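Local coordinates for beta-n-acetylhexosaminidase (Streptococcus pneumoniae, PDB 4AZI), which probably removes terminal, beta-linked N-acetylglucosamine residues from glycans as one of the two GH20 catalytic modules of the pneumococcal exo-hexosaminidase StrH, at residues 97-101 with 169-174; 31-35 with 106-110; 13-19 with 325-331. The protein carries 2 engineered substitutions. All blocks are in the same frame, centred on the assembly; numbering follows the deposited sequence.

Interaction 1: residues 97-101 with 169-174; sequences VTELI and FFAGKT. With EDO (1,2-ethanediol), chain E.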
# COMPACT_ATOMS: atom_id res chain seq x y z
N VAL A 97 14.17 4.37 -4.82
CA VAL A 97 13.30 4.08 -3.67
C VAL A 97 13.96 4.57 -2.37
O VAL A 97 13.27 5.09 -1.49
CB VAL A 97 12.89 2.59 -3.60
CG1 VAL A 97 12.21 2.26 -2.28
CG2 VAL A 97 11.98 2.22 -4.77
N THR A 98 15.28 4.43 -2.26
CA THR A 98 16.01 4.92 -1.08
C THR A 98 15.79 6.43 -0.92
O THR A 98 15.47 6.91 0.17
CB THR A 98 17.52 4.58 -1.15
OG1 THR A 98 17.68 3.17 -1.34
CG2 THR A 98 18.25 5.00 0.13
N GLU A 99 15.93 7.17 -2.03
CA GLU A 99 15.71 8.62 -2.05
C GLU A 99 14.26 9.01 -1.74
O GLU A 99 14.03 10.00 -1.05
CB GLU A 99 16.13 9.22 -3.40
CG GLU A 99 15.77 10.69 -3.56
CD GLU A 99 16.48 11.38 -4.73
OE1 GLU A 99 17.13 10.69 -5.54
OE2 GLU A 99 16.40 12.62 -4.82
N LEU A 100 13.29 8.24 -2.24
CA LEU A 100 11.87 8.52 -1.96
C LEU A 100 11.57 8.38 -0.47
O LEU A 100 10.90 9.22 0.13
CB LEU A 100 10.95 7.62 -2.80
CG LEU A 100 9.43 7.79 -2.65
CD1 LEU A 100 8.94 9.13 -3.20
CD2 LEU A 100 8.72 6.64 -3.36
N ILE A 101 12.08 7.30 0.12
CA ILE A 101 11.93 7.05 1.55
C ILE A 101 12.58 8.14 2.42
O ILE A 101 11.94 8.65 3.34
CB ILE A 101 12.46 5.65 1.92
CG1 ILE A 101 11.64 4.57 1.18
CG2 ILE A 101 12.42 5.43 3.43
CD1 ILE A 101 12.11 3.15 1.40
N PHE A 169 15.77 -5.29 2.16
CA PHE A 169 16.00 -3.87 1.84
C PHE A 169 15.14 -2.91 2.68
O PHE A 169 15.64 -1.90 3.17
CB PHE A 169 15.84 -3.60 0.34
CG PHE A 169 15.72 -2.14 -0.02
CD1 PHE A 169 16.86 -1.36 -0.19
CD2 PHE A 169 14.47 -1.55 -0.18
CE1 PHE A 169 16.75 -0.01 -0.51
CE2 PHE A 169 14.35 -0.20 -0.50
CZ PHE A 169 15.50 0.57 -0.66
N PHE A 170 13.86 -3.24 2.86
CA PHE A 170 12.94 -2.39 3.62
C PHE A 170 13.12 -2.46 5.14
O PHE A 170 12.76 -1.51 5.84
CB PHE A 170 11.47 -2.65 3.24
CG PHE A 170 11.13 -2.24 1.84
CD1 PHE A 170 11.18 -0.91 1.46
CD2 PHE A 170 10.77 -3.20 0.89
CE1 PHE A 170 10.88 -0.54 0.16
CE2 PHE A 170 10.47 -2.83 -0.41
CZ PHE A 170 10.52 -1.50 -0.78
N ALA A 171 13.66 -3.57 5.65
CA ALA A 171 13.95 -3.72 7.08
C ALA A 171 14.70 -2.51 7.60
O ALA A 171 15.79 -2.19 7.12
CB ALA A 171 14.73 -5.00 7.36
N GLY A 172 14.10 -1.82 8.56
CA GLY A 172 14.70 -0.62 9.13
C GLY A 172 14.56 0.65 8.30
O GLY A 172 15.10 1.69 8.68
N LYS A 173 13.85 0.57 7.17
CA LYS A 173 13.56 1.75 6.35
C LYS A 173 12.07 2.11 6.42
O LYS A 173 11.69 3.28 6.29
CB LYS A 173 13.99 1.52 4.89
CG LYS A 173 15.49 1.28 4.69
CD LYS A 173 15.88 1.32 3.22
CE LYS A 173 17.35 0.99 3.01
NZ LYS A 173 17.75 -0.35 3.55
N THR A 174 11.24 1.10 6.63
CA THR A 174 9.79 1.28 6.72
C THR A 174 9.30 0.49 7.95
O THR A 174 9.99 -0.41 8.43
CB THR A 174 9.08 0.81 5.43
OG1 THR A 174 9.29 -0.59 5.23
CG2 THR A 174 9.60 1.56 4.20
C1 EDO E . 20.35 -2.63 0.91
O1 EDO E . 21.22 -2.97 -0.18
C2 EDO E . 20.94 -1.43 1.63
O2 EDO E . 19.90 -0.45 1.80
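Ile101, with the largest buried area in this contact, reaches from helix 94-106 into the bend where the chain leaves helix 153-170. Its CG2 lies 3.7 Å from the carbonyl O of Lys173, while its CD1 meets CE1 of Phe170 and CG2 of Thr174, each at 4.1 Å, so one aliphatic side chain touches both the last helical turn and the loop beyond it. Phe169 is the main partner from the other side. Its CE2 packs 3.7 Å from CG1 of Val97, one turn before Ile101, and its CE1 comes 3.4 Å from OG1 of Thr98; both approach the edge of the ring. That hydroxyl is hydrogen-bonded to the backbone O of Gln94 in its own helix. Lys173 contributes its aliphatic part, CB lying 4.3 Å from CD1 of Ile101, and folds back so that NZ donates to the carbonyl O of Phe169 at 2.6 Å and to O2 of a 1,2-ethanediol at 2.8 Å, the diol probably coming from the crystallisation liquor. The lysine thereby bridges the last helical turn and the diol. No hydrogen bond joins the two segments, and the contact is plain packing of helix 94-106 against the end of helix 153-170 and the loop that follows it, on the outside of the barrel. Inward, Ile101 rests on Leu111 and Phe170 on Pro113 of strand 110-117; Phe53 meets the Phe169 ring edge-to-face, and helix 24-37 flanks Leu100.

Interaction 2: residues 31-35 with 106-110; sequences VDKAS and SKDIG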
# COMPACT_ATOMS: atom_id res chain seq x y z
N VAL A 31 4.11 12.58 -2.49
CA VAL A 31 4.61 12.78 -1.11
C VAL A 31 4.36 14.23 -0.64
O VAL A 31 3.84 14.45 0.45
CB VAL A 31 6.12 12.44 -1.01
CG1 VAL A 31 6.75 13.04 0.24
CG2 VAL A 31 6.34 10.94 -1.05
N ASP A 32 4.74 15.18 -1.50
CA ASP A 32 4.51 16.62 -1.29
C ASP A 32 3.05 16.95 -1.03
O ASP A 32 2.73 17.66 -0.07
CB ASP A 32 4.94 17.42 -2.53
CG ASP A 32 6.44 17.49 -2.69
OD1 ASP A 32 7.17 17.10 -1.76
OD2 ASP A 32 6.89 17.95 -3.77
N LYS A 33 2.18 16.46 -1.91
CA LYS A 33 0.75 16.68 -1.78
C LYS A 33 0.18 16.02 -0.54
O LYS A 33 -0.69 16.59 0.11
CB LYS A 33 -0.00 16.19 -3.02
CG LYS A 33 -1.41 16.74 -3.15
CD LYS A 33 -1.40 18.26 -3.33
CE LYS A 33 -2.80 18.83 -3.38
NZ LYS A 33 -2.77 20.32 -3.49
N ALA A 34 0.68 14.83 -0.21
CA ALA A 34 0.27 14.15 1.02
C ALA A 34 0.69 14.93 2.26
O ALA A 34 -0.08 15.08 3.21
CB ALA A 34 0.82 12.73 1.07
N SER A 35 1.92 15.44 2.24
CA SER A 35 2.45 16.23 3.35
C SER A 35 1.67 17.53 3.59
O SER A 35 1.47 17.93 4.74
CB SER A 35 3.93 16.55 3.13
OG SER A 35 4.41 17.34 4.20
N SER A 106 11.74 13.20 5.62
CA SER A 106 11.99 14.62 5.92
C SER A 106 10.70 15.44 6.05
O SER A 106 10.68 16.52 6.64
CB SER A 106 12.91 15.25 4.86
OG SER A 106 12.22 15.47 3.64
N LYS A 107 9.62 14.90 5.50
CA LYS A 107 8.31 15.53 5.61
C LYS A 107 7.36 14.74 6.52
O LYS A 107 6.14 14.91 6.44
CB LYS A 107 7.71 15.72 4.21
CG LYS A 107 8.41 16.80 3.41
CD LYS A 107 8.06 16.71 1.93
CE LYS A 107 8.89 17.68 1.11
NZ LYS A 107 8.56 19.08 1.44
N ASP A 108 7.94 13.89 7.38
CA ASP A 108 7.19 13.05 8.33
C ASP A 108 6.11 12.19 7.63
O ASP A 108 5.02 11.99 8.15
CB ASP A 108 6.58 13.89 9.48
CG ASP A 108 7.64 14.55 10.37
OD1 ASP A 108 8.72 13.96 10.60
OD2 ASP A 108 7.37 15.67 10.87
N ILE A 109 6.44 11.72 6.43
CA ILE A 109 5.59 10.81 5.67
C ILE A 109 6.29 9.45 5.66
O ILE A 109 7.45 9.35 5.28
CB ILE A 109 5.39 11.31 4.21
CG1 ILE A 109 4.62 12.65 4.16
CG2 ILE A 109 4.69 10.27 3.34
CD1 ILE A 109 3.24 12.65 4.80
N GLY A 110 5.59 8.41 6.11
CA GLY A 110 6.11 7.06 5.98
C GLY A 110 5.88 6.50 4.59
O GLY A 110 5.00 6.95 3.86
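Apolar packing centres on Ile109, whose side chain lies against one side of helix 24-37. Its CD1 comes 3.9 Å from CA of Ser35 and 4.4 Å from CB of Ala34, while its CG1 lies 4.5 Å from CG1 of Val31. Lys107 adds its aliphatic chain, with CD 4.2 Å from CG1 of Val31. Its CB also makes a van der Waals contact with a polar atom, OG of Ser35, at 3.7 Å. The polar component is looser: no hydrogen bond crosses between the segments, and OD1 of Asp32 stays 4.0 Å from NZ of Lys107, too long for a salt bridge. Each is hydrogen-bonded to a neutral side chain instead, Asp32 to Tyr103 and Lys107 to Asn362. Backbone geometry accounts for the position of Ile109. Asp108, with positive phi, is the C' residue of a Schellman motif that ends helix 94-106, its N bonding to O of Lys105 and that of Ile109 to O of Ala104. The reversal leads directly into strand 110-117, as at the helix-to-strand turns of a TIM barrel, here packed against helix 24-37 of the outer layer.

Interaction 3: residues 13-19 with 325-331; sequences ISIDAGR and MLSIWAD. With OAN (O-(2-acetamido-2-deoxy D-glucopyranosylidene) amino-N-phenylcarbamate), chain C.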
# COMPACT_ATOMS: atom_id res chain seq x y z
N ILE A 13 -2.40 7.38 1.38
CA ILE A 13 -2.69 7.38 -0.05
C ILE A 13 -1.95 6.19 -0.69
O ILE A 13 -0.74 6.04 -0.52
CB ILE A 13 -2.35 8.75 -0.73
CG1 ILE A 13 -2.62 8.73 -2.24
CG2 ILE A 13 -0.93 9.22 -0.42
CD1 ILE A 13 -4.07 8.47 -2.61
N SER A 14 -2.70 5.34 -1.38
CA SER A 14 -2.11 4.18 -2.06
C SER A 14 -1.98 4.46 -3.55
O SER A 14 -2.90 5.00 -4.16
CB SER A 14 -2.94 2.91 -1.82
OG SER A 14 -2.40 1.79 -2.52
N ILE A 15 -0.83 4.08 -4.12
CA ILE A 15 -0.53 4.27 -5.54
C ILE A 15 -0.07 2.93 -6.17
O ILE A 15 0.94 2.35 -5.75
CB ILE A 15 0.57 5.35 -5.76
CG1 ILE A 15 0.14 6.75 -5.26
CG2 ILE A 15 1.05 5.38 -7.21
CD1 ILE A 15 -1.03 7.40 -6.00
N ASP A 16 -0.83 2.47 -7.16
CA ASP A 16 -0.54 1.24 -7.89
C ASP A 16 0.60 1.47 -8.88
O ASP A 16 0.38 1.67 -10.08
CB ASP A 16 -1.84 0.75 -8.60
CG ASP A 16 -1.70 -0.61 -9.29
OD1 ASP A 16 -0.65 -1.29 -9.18
OD2 ASP A 16 -2.68 -1.01 -9.96
N ALA A 17 1.83 1.46 -8.37
CA ALA A 17 3.02 1.56 -9.22
C ALA A 17 3.53 0.17 -9.59
O ALA A 17 4.70 -0.00 -9.96
CB ALA A 17 4.11 2.38 -8.53
N GLY A 18 2.66 -0.81 -9.46
CA GLY A 18 2.95 -2.18 -9.86
C GLY A 18 2.53 -2.41 -11.30
O GLY A 18 3.33 -2.86 -12.12
N ARG A 19 1.28 -2.09 -11.62
CA ARG A 19 0.80 -2.25 -12.98
C ARG A 19 1.40 -1.18 -13.90
O ARG A 19 1.66 -1.43 -15.08
CB ARG A 19 -0.73 -2.17 -13.03
CG ARG A 19 -1.44 -3.33 -12.37
CD ARG A 19 -2.94 -3.23 -12.64
NE ARG A 19 -3.71 -4.34 -12.08
CZ ARG A 19 -4.38 -4.29 -10.93
NH1 ARG A 19 -4.35 -3.20 -10.17
NH2 ARG A 19 -5.07 -5.35 -10.52
N MET A 325 -7.05 4.34 4.35
CA MET A 325 -6.28 4.44 3.12
C MET A 325 -7.19 4.66 1.91
O MET A 325 -8.15 3.93 1.70
CB MET A 325 -5.45 3.16 2.94
CG MET A 325 -4.62 3.11 1.67
SD MET A 325 -3.18 2.04 1.85
CE MET A 325 -3.93 0.42 1.80
N LEU A 326 -6.88 5.69 1.12
CA LEU A 326 -7.54 5.94 -0.16
C LEU A 326 -6.63 5.41 -1.28
O LEU A 326 -5.41 5.60 -1.25
CB LEU A 326 -7.85 7.43 -0.33
CG LEU A 326 -8.58 7.89 -1.59
CD1 LEU A 326 -9.62 8.94 -1.26
CD2 LEU A 326 -7.59 8.42 -2.63
N SER A 327 -7.23 4.75 -2.27
CA SER A 327 -6.46 3.93 -3.20
C SER A 327 -6.62 4.29 -4.68
O SER A 327 -7.75 4.36 -5.19
CB SER A 327 -6.78 2.45 -3.01
OG SER A 327 -6.76 2.07 -1.64
N ILE A 328 -5.47 4.47 -5.34
CA ILE A 328 -5.40 4.80 -6.76
C ILE A 328 -4.90 3.57 -7.52
O ILE A 328 -3.77 3.14 -7.31
CB ILE A 328 -4.47 6.00 -7.04
CG1 ILE A 328 -4.81 7.21 -6.14
CG2 ILE A 328 -4.51 6.41 -8.51
CD1 ILE A 328 -6.27 7.65 -6.15
N TRP A 329 -5.73 3.00 -8.38
CA TRP A 329 -5.36 1.77 -9.08
C TRP A 329 -5.10 1.96 -10.55
O TRP A 329 -5.59 2.91 -11.16
CB TRP A 329 -6.41 0.69 -8.86
CG TRP A 329 -6.66 0.32 -7.41
CD1 TRP A 329 -7.69 0.78 -6.59
CD2 TRP A 329 -5.88 -0.60 -6.56
NE1 TRP A 329 -7.61 0.22 -5.34
CE2 TRP A 329 -6.55 -0.61 -5.25
CE3 TRP A 329 -4.74 -1.38 -6.74
CZ2 TRP A 329 -6.08 -1.38 -4.19
CZ3 TRP A 329 -4.28 -2.16 -5.66
CH2 TRP A 329 -4.93 -2.16 -4.42
N ALA A 330 -4.33 1.04 -11.14
CA ALA A 330 -3.94 1.16 -12.53
C ALA A 330 -4.39 0.01 -13.43
O ALA A 330 -3.66 -0.36 -14.36
CB ALA A 330 -2.43 1.35 -12.62
N ASP A 331 -5.59 -0.53 -13.19
CA ASP A 331 -6.13 -1.68 -13.94
C ASP A 331 -5.89 -1.65 -15.45
O ASP A 331 -5.58 -2.66 -16.06
CB ASP A 331 -7.63 -1.86 -13.65
CG ASP A 331 -7.92 -2.16 -12.18
OD1 ASP A 331 -7.26 -1.57 -11.30
OD2 ASP A 331 -8.82 -2.98 -11.91
CAH OAN C . -7.34 -5.47 -2.99
CAG OAN C . -7.90 -4.88 -4.29
OAN OAN C . -8.49 -3.80 -4.26
NAI OAN C . -7.71 -5.61 -5.38
CAB OAN C . -8.16 -5.23 -6.74
CAC OAN C . -7.13 -4.29 -7.38
OAJ OAN C . -6.06 -5.07 -7.93
CAD OAN C . -7.75 -3.43 -8.46
OAK OAN C . -6.73 -2.62 -9.01
CAE OAN C . -8.84 -2.54 -7.84
CAF OAN C . -9.59 -1.65 -8.83
OAM OAN C . -10.35 -2.45 -9.74
OAL OAN C . -9.83 -3.29 -7.08
CAA OAN C . -9.57 -4.59 -6.74
NAY OAN C . -10.60 -5.32 -6.38
OAQ OAN C . -11.81 -4.70 -6.40
CAP OAN C . -12.86 -5.53 -6.69
OAR OAN C . -14.01 -5.08 -6.66
NAO OAN C . -12.57 -6.80 -6.98
CAS OAN C . -13.46 -7.77 -7.24
CAT OAN C . -13.35 -8.97 -6.53
CAU OAN C . -14.25 -10.01 -6.77
CAV OAN C . -15.26 -9.86 -7.71
CAW OAN C . -15.37 -8.66 -8.44
CAX OAN C . -14.47 -7.62 -8.20
O HOH W 1 -3.73 1.47 -4.82
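Ile13, Ile15, Leu326 and Ile328 form the apolar centre, all on the sheet face that packs beneath helix 339-352. CD1 of Ile13 lies 3.5 Å from CD2 of Leu326 and 3.8 Å from CG1 of Ile328, which CD1 of Ile15 also meets at 3.8 Å. Parallel pairing holds the strands: Ser14 N bonds to Leu326 O (2.7 Å), Ile328 N to Ser14 O (2.9 Å) and Asp16 N to Ile328 O (3.0 Å). On the opposite face, a water links Ser14 OG to Ile328 O, and Ser14 OG also bonds to His43. Farther along the chain, Asp16 OD2 accepts from Ala330 N at 2.9 Å and pairs with Arg19 NH1 at 2.8 Å. Arg19 NH2 donates to OAJ of the bound inhibitor (2.8 Å), whereas Asp331 OD1 and OD2 accept from its OAK (2.6 Å) and OAM (2.7 Å). One face of Trp329 lies against the sugar. Here the first and last strands close a TIM barrel, whose C-terminal rim carries the GH20 sugar-binding pocket.

In the fold
All three contacts belong to one TIM barrel, at different depths. Interaction 3 is the most buried and the only one of the three built on strand pairing; backbone hydrogen bonds and a charge network lead it into the inhibitor pocket. Interactions 1 and 2 lie in the helical layer, without hydrogen bonds between their segments: interaction 1, partly exposed, packs aliphatic side chains on two phenylalanines, and interaction 2, buried, aliphatic groups alone. Interaction 1 uses the middle of helix 94-106, and interaction 2 the turn that ends it; they touch where Leu100 CD1 meets Val31 CG2 at 3.8 Å. Helix 24-37 then relays interaction 2 to the barrel wall, Ala34 CB lying 4.2 Å from Ile13 CG2 of interaction 3.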